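Local coordinates for glucose import ATP-binding protein GlcV (Sulfolobus solfataricus, PDB 1OXX) that hydrolyses ATP to power glucose uptake as the nucleotide-binding subunit of an ABC transporter, at residues L155-S169 against L190-D203. The protein carries 1 engineered substitution. Sequence-based numbering, arbitrary orientation.
Sequences LVKDPSLLLLDEPFS and LGVTLLVVSHDPAD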
loop_
_atom_site.group_PDB
_atom_site.type_symbol
_atom_site.label_atom_id
_atom_site.label_comp_id
_atom_site.label_asym_id
_atom_site.label_seq_id
_atom_site.Cartn_x
_atom_site.Cartn_y
_atom_site.Cartn_z
ATOM N N LEU A 155 -0.258 -13.795 -16.496
ATOM C CA LEU A 155 0.760 -13.437 -17.493
ATOM C C LEU A 155 0.676 -14.217 -18.797
ATOM O O LEU A 155 1.373 -13.930 -19.767
ATOM C CB LEU A 155 2.141 -13.667 -16.889
ATOM C CG LEU A 155 2.461 -12.810 -15.675
ATOM C CD1 LEU A 155 3.806 -13.230 -15.112
ATOM C CD2 LEU A 155 2.465 -11.354 -16.033
ATOM N N VAL A 156 -0.192 -15.210 -18.814
ATOM C CA VAL A 156 -0.208 -16.156 -19.929
ATOM C C VAL A 156 -0.558 -15.562 -21.296
ATOM O O VAL A 156 -0.119 -16.076 -22.317
ATOM C CB VAL A 156 -1.093 -17.395 -19.594
ATOM C CG1 VAL A 156 -2.550 -17.105 -19.772
ATOM C CG2 VAL A 156 -0.657 -18.557 -20.434
ATOM N N LYS A 157 -1.339 -14.490 -21.310
ATOM C CA LYS A 157 -1.699 -13.799 -22.566
ATOM C C LYS A 157 -0.819 -12.582 -22.877
ATOM O O LYS A 157 -1.188 -11.728 -23.679
ATOM C CB LYS A 157 -3.153 -13.317 -22.540
ATOM C CG LYS A 157 -4.221 -14.412 -22.496
ATOM C CD LYS A 157 -5.618 -13.843 -22.703
ATOM C CE LYS A 157 -6.075 -12.991 -21.529
ATOM N NZ LYS A 157 -7.445 -12.425 -21.743
ATOM N N ASP A 158 0.340 -12.498 -22.253
ATOM C CA ASP A 158 1.224 -11.340 -22.427
ATOM C C ASP A 158 0.525 -9.975 -22.350
ATOM O O ASP A 158 0.310 -9.259 -23.318
ATOM C CB ASP A 158 2.025 -11.410 -23.715
ATOM C CG ASP A 158 3.351 -10.677 -23.592
ATOM O OD1 ASP A 158 4.117 -11.006 -22.646
ATOM O OD2 ASP A 158 3.702 -9.754 -24.362
ATOM N N PRO A 159 0.225 -9.603 -21.147
ATOM C CA PRO A 159 -0.435 -8.331 -20.894
ATOM C C PRO A 159 0.491 -7.130 -20.973
ATOM O O PRO A 159 1.713 -7.261 -20.952
ATOM C CB PRO A 159 -0.890 -8.474 -19.449
ATOM C CG PRO A 159 -0.040 -9.476 -18.838
ATOM C CD PRO A 159 0.550 -10.326 -19.914
ATOM N N SER A 160 -0.120 -5.958 -21.061
ATOM C CA SER A 160 0.577 -4.681 -21.020
ATOM C C SER A 160 0.482 -4.044 -19.641
ATOM O O SER A 160 1.268 -3.176 -19.321
ATOM C CB SER A 160 -0.045 -3.720 -22.028
ATOM O OG SER A 160 0.194 -4.143 -23.366
ATOM N N LEU A 161 -0.470 -4.512 -18.840
ATOM C CA LEU A 161 -0.773 -3.967 -17.528
ATOM C C LEU A 161 -1.001 -5.112 -16.556
ATOM O O LEU A 161 -1.765 -6.033 -16.834
ATOM C CB LEU A 161 -2.037 -3.119 -17.621
ATOM C CG LEU A 161 -2.638 -2.573 -16.329
ATOM C CD1 LEU A 161 -1.638 -1.649 -15.610
ATOM C CD2 LEU A 161 -3.956 -1.845 -16.624
ATOM N N LEU A 162 -0.312 -5.063 -15.428
ATOM C CA LEU A 162 -0.484 -6.049 -14.379
ATOM C C LEU A 162 -1.154 -5.344 -13.201
ATOM O O LEU A 162 -0.639 -4.354 -12.710
ATOM C CB LEU A 162 0.862 -6.609 -13.949
ATOM C CG LEU A 162 0.829 -7.706 -12.877
ATOM C CD1 LEU A 162 0.011 -8.912 -13.344
ATOM C CD2 LEU A 162 2.265 -8.121 -12.516
ATOM N N LEU A 163 -2.289 -5.875 -12.773
ATOM C CA LEU A 163 -3.094 -5.301 -11.696
ATOM C C LEU A 163 -3.049 -6.237 -10.492
ATOM O O LEU A 163 -3.389 -7.404 -10.610
ATOM C CB LEU A 163 -4.541 -5.155 -12.134
ATOM C CG LEU A 163 -4.814 -4.324 -13.374
ATOM C CD1 LEU A 163 -6.314 -4.260 -13.742
ATOM C CD2 LEU A 163 -4.292 -2.909 -13.154
ATOM N N LEU A 164 -2.669 -5.699 -9.342
ATOM C CA LEU A 164 -2.524 -6.464 -8.108
ATOM C C LEU A 164 -3.391 -5.830 -7.027
ATOM O O LEU A 164 -3.269 -4.650 -6.732
ATOM C CB LEU A 164 -1.075 -6.457 -7.649
ATOM C CG LEU A 164 -0.014 -6.927 -8.644
ATOM C CD1 LEU A 164 1.385 -6.672 -8.079
ATOM C CD2 LEU A 164 -0.193 -8.389 -9.022
ATOM N N ASP A 165 -4.281 -6.625 -6.460
ATOM C CA ASP A 165 -5.148 -6.183 -5.379
ATOM C C ASP A 165 -4.897 -7.115 -4.197
ATOM O O ASP A 165 -5.289 -8.284 -4.233
ATOM C CB ASP A 165 -6.611 -6.253 -5.810
ATOM C CG ASP A 165 -7.565 -5.664 -4.780
ATOM O OD1 ASP A 165 -7.188 -5.544 -3.593
ATOM O OD2 ASP A 165 -8.720 -5.294 -5.092
ATOM N N GLU A 166 -4.229 -6.601 -3.158
ATOM C CA GLU A 166 -3.897 -7.403 -1.978
ATOM C C GLU A 166 -3.247 -8.704 -2.396
ATOM O O GLU A 166 -3.624 -9.778 -1.924
ATOM C CB GLU A 166 -5.157 -7.732 -1.171
ATOM C CG GLU A 166 -5.801 -6.552 -0.491
ATOM C CD GLU A 166 -5.037 -6.094 0.735
ATOM O OE1 GLU A 166 -4.388 -6.945 1.380
ATOM O OE2 GLU A 166 -5.093 -4.889 1.051
ATOM N N PRO A 167 -2.253 -8.623 -3.267
ATOM C CA PRO A 167 -1.706 -9.818 -3.917
ATOM C C PRO A 167 -0.922 -10.774 -3.029
ATOM O O PRO A 167 -0.698 -11.912 -3.470
ATOM C CB PRO A 167 -0.738 -9.230 -4.932
ATOM C CG PRO A 167 -0.304 -7.983 -4.296
ATOM C CD PRO A 167 -1.575 -7.403 -3.729
ATOM N N PHE A 168 -0.495 -10.337 -1.844
ATOM C CA PHE A 168 0.368 -11.172 -1.002
ATOM C C PHE A 168 -0.293 -11.543 0.298
ATOM O O PHE A 168 0.322 -12.152 1.174
ATOM C CB PHE A 168 1.669 -10.424 -0.710
ATOM C CG PHE A 168 2.284 -9.823 -1.920
ATOM C CD1 PHE A 168 2.472 -8.465 -2.011
ATOM C CD2 PHE A 168 2.642 -10.627 -2.997
ATOM C CE1 PHE A 168 3.014 -7.910 -3.147
ATOM C CE2 PHE A 168 3.180 -10.083 -4.107
ATOM C CZ PHE A 168 3.382 -8.721 -4.185
ATOM N N SER A 169 -1.560 -11.187 0.421
ATOM C CA SER A 169 -2.253 -11.359 1.686
ATOM C C SER A 169 -2.630 -12.799 2.016
ATOM O O SER A 169 -3.026 -13.074 3.136
ATOM C CB SER A 169 -3.467 -10.430 1.738
ATOM O OG SER A 169 -3.051 -9.083 1.523
ATOM N N LEU A 190 9.286 -7.798 -18.074
ATOM C CA LEU A 190 8.256 -7.558 -19.076
ATOM C C LEU A 190 8.040 -6.084 -19.426
ATOM O O LEU A 190 7.559 -5.791 -20.524
ATOM C CB LEU A 190 6.928 -8.139 -18.581
ATOM C CG LEU A 190 6.886 -9.656 -18.390
ATOM C CD1 LEU A 190 5.538 -10.106 -17.873
ATOM C CD2 LEU A 190 7.147 -10.382 -19.701
ATOM N N GLY A 191 8.369 -5.180 -18.504
ATOM C CA GLY A 191 8.184 -3.756 -18.714
ATOM C C GLY A 191 6.734 -3.318 -18.665
ATOM O O GLY A 191 6.406 -2.223 -19.114
ATOM N N VAL A 192 5.870 -4.165 -18.111
ATOM C CA VAL A 192 4.447 -3.837 -18.029
ATOM C C VAL A 192 4.204 -2.668 -17.073
ATOM O O VAL A 192 4.913 -2.485 -16.102
ATOM C CB VAL A 192 3.601 -5.023 -17.502
ATOM C CG1 VAL A 192 3.559 -6.164 -18.512
ATOM C CG2 VAL A 192 4.115 -5.504 -16.178
ATOM N N THR A 193 3.179 -1.890 -17.359
ATOM C CA THR A 193 2.681 -0.942 -16.394
ATOM C C THR A 193 2.137 -1.796 -15.251
ATOM O O THR A 193 1.585 -2.889 -15.461
ATOM C CB THR A 193 1.594 -0.104 -17.034
ATOM O OG1 THR A 193 2.137 0.609 -18.159
ATOM C CG2 THR A 193 1.057 0.986 -16.067
ATOM N N LEU A 194 2.253 -1.294 -14.030
ATOM C CA LEU A 194 1.831 -2.074 -12.884
ATOM C C LEU A 194 1.060 -1.183 -11.929
ATOM O O LEU A 194 1.497 -0.067 -11.630
ATOM C CB LEU A 194 3.052 -2.653 -12.180
ATOM C CG LEU A 194 2.738 -3.503 -10.954
ATOM C CD1 LEU A 194 3.845 -4.484 -10.656
ATOM C CD2 LEU A 194 2.472 -2.606 -9.763
ATOM N N LEU A 195 -0.073 -1.670 -11.434
ATOM C CA LEU A 195 -0.859 -0.946 -10.455
ATOM C C LEU A 195 -1.108 -1.916 -9.305
ATOM O O LEU A 195 -1.642 -3.015 -9.511
ATOM C CB LEU A 195 -2.196 -0.474 -11.014
ATOM C CG LEU A 195 -3.176 0.195 -10.040
ATOM C CD1 LEU A 195 -2.633 1.494 -9.501
ATOM C CD2 LEU A 195 -4.537 0.426 -10.702
ATOM N N VAL A 196 -0.739 -1.498 -8.105
ATOM C CA VAL A 196 -0.943 -2.325 -6.918
ATOM C C VAL A 196 -1.744 -1.525 -5.916
ATOM O O VAL A 196 -1.453 -0.351 -5.674
ATOM C CB VAL A 196 0.386 -2.791 -6.310
ATOM C CG1 VAL A 196 1.257 -1.611 -5.955
ATOM C CG2 VAL A 196 0.148 -3.661 -5.055
ATOM N N VAL A 197 -2.780 -2.142 -5.364
ATOM C CA VAL A 197 -3.537 -1.518 -4.291
ATOM C C VAL A 197 -3.422 -2.416 -3.074
ATOM O O VAL A 197 -3.469 -3.646 -3.182
ATOM C CB VAL A 197 -5.014 -1.236 -4.645
ATOM C CG1 VAL A 197 -5.117 -0.515 -5.975
ATOM C CG2 VAL A 197 -5.821 -2.511 -4.660
ATOM N N SER A 198 -3.268 -1.810 -1.893
ATOM C CA SER A 198 -3.078 -2.576 -0.678
ATOM C C SER A 198 -3.331 -1.717 0.547
ATOM O O SER A 198 -3.304 -0.491 0.452
ATOM C CB SER A 198 -1.635 -3.105 -0.597
ATOM O OG SER A 198 -1.421 -3.941 0.524
ATOM N N HIS A 199 -3.612 -2.405 1.646
ATOM C CA HIS A 199 -3.768 -1.813 2.970
ATOM C C HIS A 199 -2.397 -1.729 3.638
ATOM O O HIS A 199 -2.196 -0.944 4.587
ATOM C CB HIS A 199 -4.678 -2.703 3.826
ATOM C CG HIS A 199 -4.041 -3.994 4.229
ATOM N ND1 HIS A 199 -3.777 -5.005 3.329
ATOM C CD2 HIS A 199 -3.585 -4.429 5.427
ATOM C CE1 HIS A 199 -3.195 -6.011 3.959
ATOM N NE2 HIS A 199 -3.070 -5.688 5.234
ATOM N N ASP A 200 -1.462 -2.538 3.139
ATOM C CA ASP A 200 -0.126 -2.656 3.710
ATOM C C ASP A 200 0.905 -1.783 3.013
ATOM O O ASP A 200 1.222 -2.005 1.851
ATOM C CB ASP A 200 0.345 -4.103 3.626
ATOM C CG ASP A 200 1.588 -4.354 4.437
ATOM O OD1 ASP A 200 2.157 -3.382 4.986
ATOM O OD2 ASP A 200 2.069 -5.499 4.593
ATOM N N PRO A 201 1.443 -0.787 3.706
ATOM C CA PRO A 201 2.460 0.066 3.093
ATOM C C PRO A 201 3.710 -0.714 2.658
ATOM O O PRO A 201 4.444 -0.272 1.771
ATOM C CB PRO A 201 2.800 1.098 4.189
ATOM C CG PRO A 201 2.062 0.694 5.400
ATOM C CD PRO A 201 1.144 -0.428 5.102
ATOM N N ALA A 202 3.960 -1.878 3.246
ATOM C CA ALA A 202 5.135 -2.646 2.844
ATOM C C ALA A 202 5.049 -3.071 1.371
ATOM O O ALA A 202 6.061 -3.170 0.668
ATOM C CB ALA A 202 5.317 -3.863 3.747
ATOM N N ASP A 203 3.834 -3.306 0.903
ATOM C CA ASP A 203 3.624 -3.675 -0.484
ATOM C C ASP A 203 3.976 -2.481 -1.377
ATOM O O ASP A 203 4.605 -2.622 -2.431
ATOM C CB ASP A 203 2.177 -4.110 -0.691
ATOM C CG ASP A 203 1.864 -5.445 -0.021
ATOM O OD1 ASP A 203 0.670 -5.743 0.206
ATOM O OD2 ASP A 203 2.751 -6.230 0.325
HETATM O O HOH W 1 -0.861 -7.925 -0.357
#
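The Walker B strand 161-165 of this ABC ATPase, which ends at Asp-165 just before Glu-166, lies in parallel register with strand 193-198, whose end leads into the H-loop histidine, His-199. A ladder of backbone hydrogen bonds starts with a more bent one, Thr-193 N to Ser-160 O, and straightens up to Glu-166 N to Val-197 O. The two strands, joined by helix 176-190 in a beta-alpha-beta unit, are neighbours in the P-loop NTPase core sheet. On one face Leu-163 CD2 packs on Leu-195 CB (3.9 Å); on the other, Leu-164 CB meets Val-196 CG2 (4.0 Å). At the end of the ladder the side chain of Glu-166, inferred to bind ATP, bends at chi2 (-75°), which brings its carboxylate to His-199; carboxylate and imidazole planes are 26° apart. Glu-166 OE2 accepts from His-199 ND1 (2.6 Å) through its syn lone pair and from His-199 N (3.0 Å), while Glu-166 OE1 accepts from Ser-169 OG (2.5 Å). With an alanine here, His-199 ND1 and N and Ser-169 OG would probably lose these acceptors, leaving the imidazole freer to turn. Nearby, a water accepts from Phe-168 N and donates to Ser-169 OG and Asp-203 OD1, and Asp-203 OD2, salt-bridged to Arg-180, meets the Phe-168 ring edge at CD1 (3.2 Å).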